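Side-chain contacts in putative sarcosine dimethylglycine methyltransferase (Galdieria sulphuraria, PDB 2O57), which probably transfers methyl groups from S-adenosylmethionine to sarcosine and dimethylglycine: residues Ala62-Arg65 / Thr66-Trp69; Asp236-Val239 / His240-Lys244; Asp30-Asp33 / Arg34-His38. All coordinates share one frame; numbering follows the deposited sequence.

Contact 1. Residues Ala62-Arg65 / Thr66-Trp69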
loop_
_atom_site.group_PDB
_atom_site.type_symbol
_atom_site.label_atom_id
_atom_site.label_comp_id
_atom_site.label_asym_id
_atom_site.label_seq_id
_atom_site.Cartn_x
_atom_site.Cartn_y
_atom_site.Cartn_z
ATOM N N ALA A 62 -15.359 -1.967 -6.471
ATOM C CA ALA A 62 -13.920 -2.163 -6.219
ATOM C C ALA A 62 -13.022 -1.138 -6.951
ATOM O O ALA A 62 -12.050 -0.648 -6.389
ATOM C CB ALA A 62 -13.504 -3.560 -6.611
ATOM N N SER A 63 -13.331 -0.854 -8.218
ATOM C CA SER A 63 -12.559 0.124 -8.985
ATOM C C SER A 63 -12.713 1.536 -8.339
ATOM O O SER A 63 -11.741 2.284 -8.280
ATOM C CB SER A 63 -12.974 0.118 -10.459
ATOM O OG SER A 63 -12.216 1.039 -11.190
ATOM N N LEU A 64 -13.904 1.892 -7.868
ATOM C CA LEU A 64 -14.089 3.133 -7.074
ATOM C C LEU A 64 -13.329 3.155 -5.765
ATOM O O LEU A 64 -12.809 4.204 -5.380
ATOM C CB LEU A 64 -15.569 3.416 -6.758
ATOM C CG LEU A 64 -16.381 3.879 -7.940
ATOM C CD1 LEU A 64 -17.855 3.673 -7.620
ATOM C CD2 LEU A 64 -16.058 5.363 -8.260
ATOM N N ARG A 65 -13.233 2.006 -5.088
ATOM C CA ARG A 65 -12.394 1.909 -3.849
ATOM C C ARG A 65 -10.928 2.239 -4.184
ATOM O O ARG A 65 -10.270 3.011 -3.474
ATOM C CB ARG A 65 -12.475 0.542 -3.205
ATOM C CG ARG A 65 -13.853 0.212 -2.592
ATOM C CD ARG A 65 -13.832 -1.024 -1.689
ATOM N NE ARG A 65 -15.176 -1.565 -1.563
ATOM C CZ ARG A 65 -15.632 -2.638 -2.214
ATOM N NH1 ARG A 65 -14.837 -3.365 -2.985
ATOM N NH2 ARG A 65 -16.900 -3.019 -2.051
ATOM N N THR A 66 -10.437 1.703 -5.313
ATOM C CA THR A 66 -9.089 2.040 -5.777
ATOM C C THR A 66 -8.939 3.549 -5.991
ATOM O O THR A 66 -7.941 4.140 -5.558
ATOM C CB THR A 66 -8.762 1.303 -7.085
ATOM O OG1 THR A 66 -8.465 -0.039 -6.772
ATOM C CG2 THR A 66 -7.535 1.937 -7.837
ATOM N N ASP A 67 -9.919 4.182 -6.656
ATOM C CA ASP A 67 -9.836 5.623 -6.943
ATOM C C ASP A 67 -9.839 6.472 -5.649
ATOM O O ASP A 67 -9.046 7.403 -5.509
ATOM C CB ASP A 67 -11.010 6.071 -7.825
ATOM C CG ASP A 67 -11.004 5.402 -9.155
ATOM O OD1 ASP A 67 -9.929 4.895 -9.558
ATOM O OD2 ASP A 67 -12.083 5.378 -9.796
ATOM N N GLU A 68 -10.709 6.107 -4.705
ATOM C CA GLU A 68 -10.764 6.747 -3.373
ATOM C C GLU A 68 -9.451 6.550 -2.631
ATOM O O GLU A 68 -8.945 7.488 -2.021
ATOM C CB GLU A 68 -11.905 6.179 -2.517
ATOM C CG GLU A 68 -13.313 6.542 -3.013
ATOM C CD GLU A 68 -13.708 7.999 -2.783
ATOM O OE1 GLU A 68 -13.001 8.735 -2.049
ATOM O OE2 GLU A 68 -14.765 8.403 -3.326
ATOM N N TRP A 69 -8.920 5.323 -2.657
ATOM C CA TRP A 69 -7.645 5.014 -1.960
ATOM C C TRP A 69 -6.498 5.838 -2.564
ATOM O O TRP A 69 -5.757 6.504 -1.839
ATOM C CB TRP A 69 -7.296 3.495 -2.016
ATOM C CG TRP A 69 -5.829 3.217 -1.723
ATOM C CD1 TRP A 69 -5.173 3.420 -0.526
ATOM C CD2 TRP A 69 -4.836 2.725 -2.647
ATOM N NE1 TRP A 69 -3.840 3.088 -0.662
ATOM C CE2 TRP A 69 -3.611 2.647 -1.941
ATOM C CE3 TRP A 69 -4.871 2.334 -3.997
ATOM C CZ2 TRP A 69 -2.434 2.206 -2.538
ATOM C CZ3 TRP A 69 -3.692 1.896 -4.606
ATOM C CH2 TRP A 69 -2.481 1.831 -3.867
HETATM O O HOH W 1 -13.128 3.453 -11.392
HETATM O O HOH W 2 -9.896 2.762 -10.840
#
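Ser63 OG is held by three partners, and two of them are waters that link it to the carboxylate of Asp67. Both residues lie on helix 59-76, one turn apart, packed beside the central sheet of the Rossmann-like methyltransferase fold. Water 1 lies 2.6 Å from Ser63 OG and donates to Asp67 OD2. Water 2 lies 2.9 Å from Ser63 OG and donates to Asp67 OD1. Each carboxylate oxygen is therefore reached by its own water, and the two bridges together form a ring between the side chains. The third partner of Ser63 OG is the backbone N of His46, while Asp67 OD1 also takes a bond from Gln157 NE2. The carboxylate comes close to a glycine-rich loop that probably binds the cofactor, as in related methyltransferases, but makes no contact with it.

Asp67 CG sits beside its own backbone N (chi1 -62°). This turns the carboxylate back over the preceding turn, with CG 3.3 Å from Ser63 O. That carbonyl oxygen takes its hydrogen bond from Asp67 N at 3.1 Å.

Arg65 runs out to Asp57 and the carbonyl of Leu49, and packs on Met76 of the second subunit. Glu68 CG lies beside its own backbone N (chi1 -69°), 3.4 Å from Leu64 O. The same oxygen accepts a hydrogen bond from Glu68 N at 2.9 Å, with a nearly straight N-H...O angle of 170°.

Contact 2. Residues Asp236-Val239 / His240-Lys244; sequences DSLV and HHYSK
Val239 O takes two hydrogen bonds from Ser243, one turn further along helix 235-251. The backbone bond from Ser243 N measures 3.0 Å. The hydroxyl bond from Ser243 OG is shorter, at 2.7 Å. The two donors reach the oxygen from opposite faces of the carbonyl plane. Ser243 OG can fold back in this way because it lies beside its own backbone N (chi1 -63°). This is the familiar helical serine that bonds to the carbonyl four residues earlier.

A second polar group involves His240. Its backbone N donates to Asp236 O at 2.9 Å. Its ring turns over the same carbonyl, so that Asp236 O sits 3.0 Å above the ring plane, toward the rim. His240 ND1 is close to this oxygen, but the angle is too poor for a bond. At the ring edge, in plane, water 3 makes a weak link to ND1 and donates to Ser237 OG at 2.9 Å. Ser237 OG also bonds to Gly48 O. With an alanine in place of His240, Asp236 O would probably lose its ring cover and water 3 one of its partners.

The apolar group is Leu238 with Tyr242. Leu238 CD1 meets the Tyr242 ring in its plane, at the edge, 3.6 Å from CE2.

Helix 235-251 lies against helix 262-280, where Trp275 stacks on Tyr242. Leu238 and Ser237 rest on Trp286 of strand 284-293. Asp236 OD2 forms a salt bridge with Arg230, on strand 226-233 of the second subunit.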
loop_
_atom_site.group_PDB
_atom_site.type_symbol
_atom_site.label_atom_id
_atom_site.label_comp_id
_atom_site.label_asym_id
_atom_site.label_seq_id
_atom_site.Cartn_x
_atom_site.Cartn_y
_atom_site.Cartn_z
ATOM N N ASP A 236 -3.218 -9.857 -4.254
ATOM C CA ASP A 236 -4.622 -10.198 -4.050
ATOM C C ASP A 236 -5.586 -9.455 -4.975
ATOM O O ASP A 236 -6.457 -10.078 -5.555
ATOM C CB ASP A 236 -5.065 -10.158 -2.559
ATOM C CG ASP A 236 -4.953 -8.766 -1.905
ATOM O OD1 ASP A 236 -4.419 -7.768 -2.491
ATOM O OD2 ASP A 236 -5.403 -8.700 -0.734
ATOM N N SER A 237 -5.431 -8.141 -5.103
ATOM C CA SER A 237 -6.219 -7.338 -6.023
ATOM C C SER A 237 -6.057 -7.809 -7.475
ATOM O O SER A 237 -7.048 -7.884 -8.210
ATOM C CB SER A 237 -5.884 -5.837 -5.896
ATOM O OG SER A 237 -6.583 -5.267 -4.776
ATOM N N LEU A 238 -4.819 -8.083 -7.887
ATOM C CA LEU A 238 -4.543 -8.562 -9.235
ATOM C C LEU A 238 -5.360 -9.831 -9.536
ATOM O O LEU A 238 -6.089 -9.884 -10.560
ATOM C CB LEU A 238 -3.060 -8.847 -9.405
ATOM C CG LEU A 238 -2.656 -9.175 -10.855
ATOM C CD1 LEU A 238 -2.283 -7.921 -11.550
ATOM C CD2 LEU A 238 -1.473 -10.143 -10.842
ATOM N N VAL A 239 -5.261 -10.817 -8.638
ATOM C CA VAL A 239 -6.004 -12.096 -8.755
ATOM C C VAL A 239 -7.516 -11.885 -8.740
ATOM O O VAL A 239 -8.220 -12.387 -9.640
ATOM C CB VAL A 239 -5.568 -13.124 -7.673
ATOM C CG1 VAL A 239 -6.530 -14.355 -7.637
ATOM C CG2 VAL A 239 -4.145 -13.532 -7.935
ATOM N N HIS A 240 -8.018 -11.113 -7.770
ATOM C CA HIS A 240 -9.464 -10.930 -7.668
ATOM C C HIS A 240 -9.985 -10.190 -8.890
ATOM O O HIS A 240 -11.030 -10.553 -9.423
ATOM C CB HIS A 240 -9.830 -10.106 -6.449
ATOM C CG HIS A 240 -9.526 -10.792 -5.156
ATOM N ND1 HIS A 240 -9.140 -10.107 -4.025
ATOM C CD2 HIS A 240 -9.554 -12.102 -4.817
ATOM C CE1 HIS A 240 -8.946 -10.967 -3.038
ATOM N NE2 HIS A 240 -9.176 -12.183 -3.494
ATOM N N HIS A 241 -9.285 -9.128 -9.269
ATOM C CA HIS A 241 -9.770 -8.247 -10.331
ATOM C C HIS A 241 -9.861 -8.985 -11.663
ATOM O O HIS A 241 -10.891 -8.932 -12.325
ATOM C CB HIS A 241 -8.837 -7.069 -10.514
ATOM C CG HIS A 241 -9.344 -6.068 -11.498
ATOM N ND1 HIS A 241 -10.485 -5.315 -11.277
ATOM C CD2 HIS A 241 -8.883 -5.727 -12.725
ATOM C CE1 HIS A 241 -10.673 -4.514 -12.314
ATOM N NE2 HIS A 241 -9.713 -4.745 -13.203
ATOM N N TYR A 242 -8.785 -9.670 -12.042
ATOM C CA TYR A 242 -8.801 -10.387 -13.302
ATOM C C TYR A 242 -9.729 -11.603 -13.311
ATOM O O TYR A 242 -10.366 -11.853 -14.337
ATOM C CB TYR A 242 -7.386 -10.684 -13.771
ATOM C CG TYR A 242 -6.715 -9.408 -14.214
ATOM C CD1 TYR A 242 -7.327 -8.578 -15.175
ATOM C CD2 TYR A 242 -5.518 -8.998 -13.663
ATOM C CE1 TYR A 242 -6.733 -7.382 -15.583
ATOM C CE2 TYR A 242 -4.908 -7.783 -14.077
ATOM C CZ TYR A 242 -5.510 -7.007 -15.017
ATOM O OH TYR A 242 -4.904 -5.846 -15.419
ATOM N N SER A 243 -9.886 -12.266 -12.149
ATOM C CA SER A 243 -10.911 -13.319 -11.994
ATOM C C SER A 243 -12.341 -12.758 -12.195
ATOM O O SER A 243 -13.175 -13.360 -12.911
ATOM C CB SER A 243 -10.802 -13.980 -10.590
ATOM O OG SER A 243 -9.544 -14.620 -10.460
ATOM N N LYS A 244 -12.639 -11.610 -11.568
ATOM C CA LYS A 244 -13.959 -10.986 -11.747
ATOM C C LYS A 244 -14.185 -10.498 -13.192
ATOM O O LYS A 244 -15.287 -10.647 -13.748
ATOM C CB LYS A 244 -14.121 -9.799 -10.794
ATOM C CG LYS A 244 -14.043 -10.176 -9.286
ATOM C CD LYS A 244 -15.292 -10.827 -8.811
ATOM C CE LYS A 244 -16.425 -9.833 -8.776
ATOM N NZ LYS A 244 -17.674 -10.444 -8.297
HETATM O O HOH W 3 -8.646 -6.879 -3.468
#

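Contact 3. Residues Asp30-Asp33 / Arg34-His38; sequences DDSD and RFYFH
Asp31 OD1 lies over one face of the Arg34 guanidinium, 3.4 Å from Arg34 NH1. The two side chains run side by side in the same direction, with carboxylate and guanidinium planes 42° apart. The oxygen stands well out of the guanidinium plane, away from the directions of its N-H bonds. The salt bridge therefore rests on charge alone. Arg34 CD is just as near, 3.3 Å from Asp31 OD1, so the carboxylate also covers the end of the aliphatic chain.

A second side-chain pair is Ser32 and Tyr36. Ser32 OG meets the tyrosine ring at its edge, in plane, 3.5 Å from Tyr36 CE2. The serine hydroxyl is swung to the side opposite its backbone N (chi1 179°), which carries it along the helix toward that edge. Over one face of the ring, Phe35 CD2 sits 4.2 Å above the plane.

The backbone positions these groups. Tyr36 N bonds to Ser32 O at 3.0 Å, and Arg34 N to Asp30 O at the same length. The extended arginine starts beside Asp30 O, with Arg34 CG 3.3 Å away.

Further out, Arg34 NH1 bonds to Phe259 O, a second partner for the charge. Phe35 is buried against Val245, Leu249 and Met268, while Phe37 makes a cation-pi contact with Arg120.

An acid and a base three residues apart are a common pairing along an exposed helix face. Here it lies on helix 27-40, which comes before the first strand of the sheet, 85-89, and brings Asp33 near the glycine-rich loop of the Rossmann-like fold.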
loop_
_atom_site.group_PDB
_atom_site.type_symbol
_atom_site.label_atom_id
_atom_site.label_comp_id
_atom_site.label_asym_id
_atom_site.label_seq_id
_atom_site.Cartn_x
_atom_site.Cartn_y
_atom_site.Cartn_z
ATOM N N ASP A 30 -8.433 -2.593 -28.893
ATOM C CA ASP A 30 -9.707 -1.937 -29.251
ATOM C C ASP A 30 -10.914 -2.750 -28.809
ATOM O O ASP A 30 -11.901 -2.186 -28.322
ATOM C CB ASP A 30 -9.840 -1.720 -30.771
ATOM C CG ASP A 30 -8.876 -0.700 -31.308
ATOM O OD1 ASP A 30 -8.492 0.248 -30.577
ATOM O OD2 ASP A 30 -8.516 -0.828 -32.498
ATOM N N ASP A 31 -10.881 -4.064 -29.033
ATOM C CA ASP A 31 -12.042 -4.890 -28.677
ATOM C C ASP A 31 -12.154 -5.110 -27.163
ATOM O O ASP A 31 -13.260 -5.224 -26.631
ATOM C CB ASP A 31 -12.057 -6.204 -29.453
ATOM C CG ASP A 31 -12.472 -5.991 -30.943
ATOM O OD1 ASP A 31 -12.962 -4.892 -31.270
ATOM O OD2 ASP A 31 -12.258 -6.879 -31.770
ATOM N N SER A 32 -11.008 -5.168 -26.479
ATOM C CA SER A 32 -10.999 -5.136 -25.027
ATOM C C SER A 32 -11.696 -3.869 -24.549
ATOM O O SER A 32 -12.599 -3.946 -23.704
ATOM C CB SER A 32 -9.571 -5.256 -24.481
ATOM O OG SER A 32 -9.577 -5.197 -23.073
ATOM N N ASP A 33 -11.339 -2.714 -25.113
ATOM C CA ASP A 33 -12.046 -1.486 -24.772
ATOM C C ASP A 33 -13.558 -1.499 -25.085
ATOM O O ASP A 33 -14.351 -0.981 -24.293
ATOM C CB ASP A 33 -11.390 -0.227 -25.350
ATOM C CG ASP A 33 -11.897 1.032 -24.663
ATOM O OD1 ASP A 33 -11.763 1.156 -23.399
ATOM O OD2 ASP A 33 -12.418 1.908 -25.376
ATOM N N ARG A 34 -13.961 -2.099 -26.212
ATOM C CA ARG A 34 -15.379 -2.269 -26.523
ATOM C C ARG A 34 -16.104 -3.050 -25.402
ATOM O O ARG A 34 -17.257 -2.717 -25.055
ATOM C CB ARG A 34 -15.580 -3.012 -27.846
ATOM C CG ARG A 34 -15.159 -2.203 -29.099
ATOM C CD ARG A 34 -15.462 -3.019 -30.350
ATOM N NE ARG A 34 -15.193 -2.282 -31.592
ATOM C CZ ARG A 34 -15.380 -2.799 -32.804
ATOM N NH1 ARG A 34 -15.815 -4.065 -32.954
ATOM N NH2 ARG A 34 -15.141 -2.065 -33.862
ATOM N N PHE A 35 -15.449 -4.097 -24.897
ATOM C CA PHE A 35 -15.973 -4.877 -23.785
ATOM C C PHE A 35 -16.105 -4.027 -22.530
ATOM O O PHE A 35 -17.159 -3.978 -21.948
ATOM C CB PHE A 35 -15.160 -6.148 -23.491
ATOM C CG PHE A 35 -15.509 -6.783 -22.143
ATOM C CD1 PHE A 35 -16.719 -7.488 -21.974
ATOM C CD2 PHE A 35 -14.638 -6.685 -21.061
ATOM C CE1 PHE A 35 -17.052 -8.070 -20.732
ATOM C CE2 PHE A 35 -14.946 -7.246 -19.819
ATOM C CZ PHE A 35 -16.160 -7.936 -19.648
ATOM N N TYR A 36 -15.034 -3.355 -22.108
ATOM C CA TYR A 36 -15.120 -2.536 -20.884
ATOM C C TYR A 36 -16.112 -1.379 -21.034
ATOM O O TYR A 36 -16.915 -1.077 -20.126
ATOM C CB TYR A 36 -13.760 -1.965 -20.569
ATOM C CG TYR A 36 -12.833 -2.915 -19.849
ATOM C CD1 TYR A 36 -12.970 -3.145 -18.469
ATOM C CD2 TYR A 36 -11.840 -3.608 -20.551
ATOM C CE1 TYR A 36 -12.090 -3.999 -17.794
ATOM C CE2 TYR A 36 -10.969 -4.481 -19.889
ATOM C CZ TYR A 36 -11.098 -4.655 -18.511
ATOM O OH TYR A 36 -10.231 -5.500 -17.855
ATOM N N PHE A 37 -16.059 -0.714 -22.177
ATOM C CA PHE A 37 -17.029 0.336 -22.425
ATOM C C PHE A 37 -18.463 -0.202 -22.408
ATOM O O PHE A 37 -19.360 0.454 -21.932
ATOM C CB PHE A 37 -16.705 1.083 -23.750
ATOM C CG PHE A 37 -17.570 2.274 -23.996
ATOM C CD1 PHE A 37 -17.317 3.481 -23.348
ATOM C CD2 PHE A 37 -18.662 2.183 -24.855
ATOM C CE1 PHE A 37 -18.146 4.618 -23.586
ATOM C CE2 PHE A 37 -19.484 3.283 -25.095
ATOM C CZ PHE A 37 -19.230 4.508 -24.451
ATOM N N HIS A 38 -18.690 -1.394 -22.941
ATOM C CA HIS A 38 -20.065 -1.935 -23.034
ATOM C C HIS A 38 -20.657 -2.064 -21.631
ATOM O O HIS A 38 -21.818 -1.788 -21.423
ATOM C CB HIS A 38 -20.062 -3.294 -23.715
ATOM C CG HIS A 38 -21.394 -4.005 -23.694
ATOM N ND1 HIS A 38 -22.462 -3.617 -24.480
ATOM C CD2 HIS A 38 -21.829 -5.071 -22.972
ATOM C CE1 HIS A 38 -23.487 -4.422 -24.260
ATOM N NE2 HIS A 38 -23.133 -5.307 -23.344
#

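Overall arrangement
The three contacts each lie within a single helix and come along the chain in the order contact 3, contact 1, contact 2. Helices 27-40 and 59-76, bearing contacts 3 and 1, are consecutive helices; their contact centres are about 20 Å apart. Contact 2, on helix 235-251, comes after most of the sheet, yet its centre is about 14 Å from contact 1 and about 18 Å from contact 3. None touches another. Contacts 1 and 2 share neighbours, Leu49, Tyr50 and Trp286, and both reach the second subunit. Helix 27-40 instead packs on helix 235-251 further along, at Val245, while helices 59-76 and 235-251 both reach strand 284-293 of the Rossmann-like sheet.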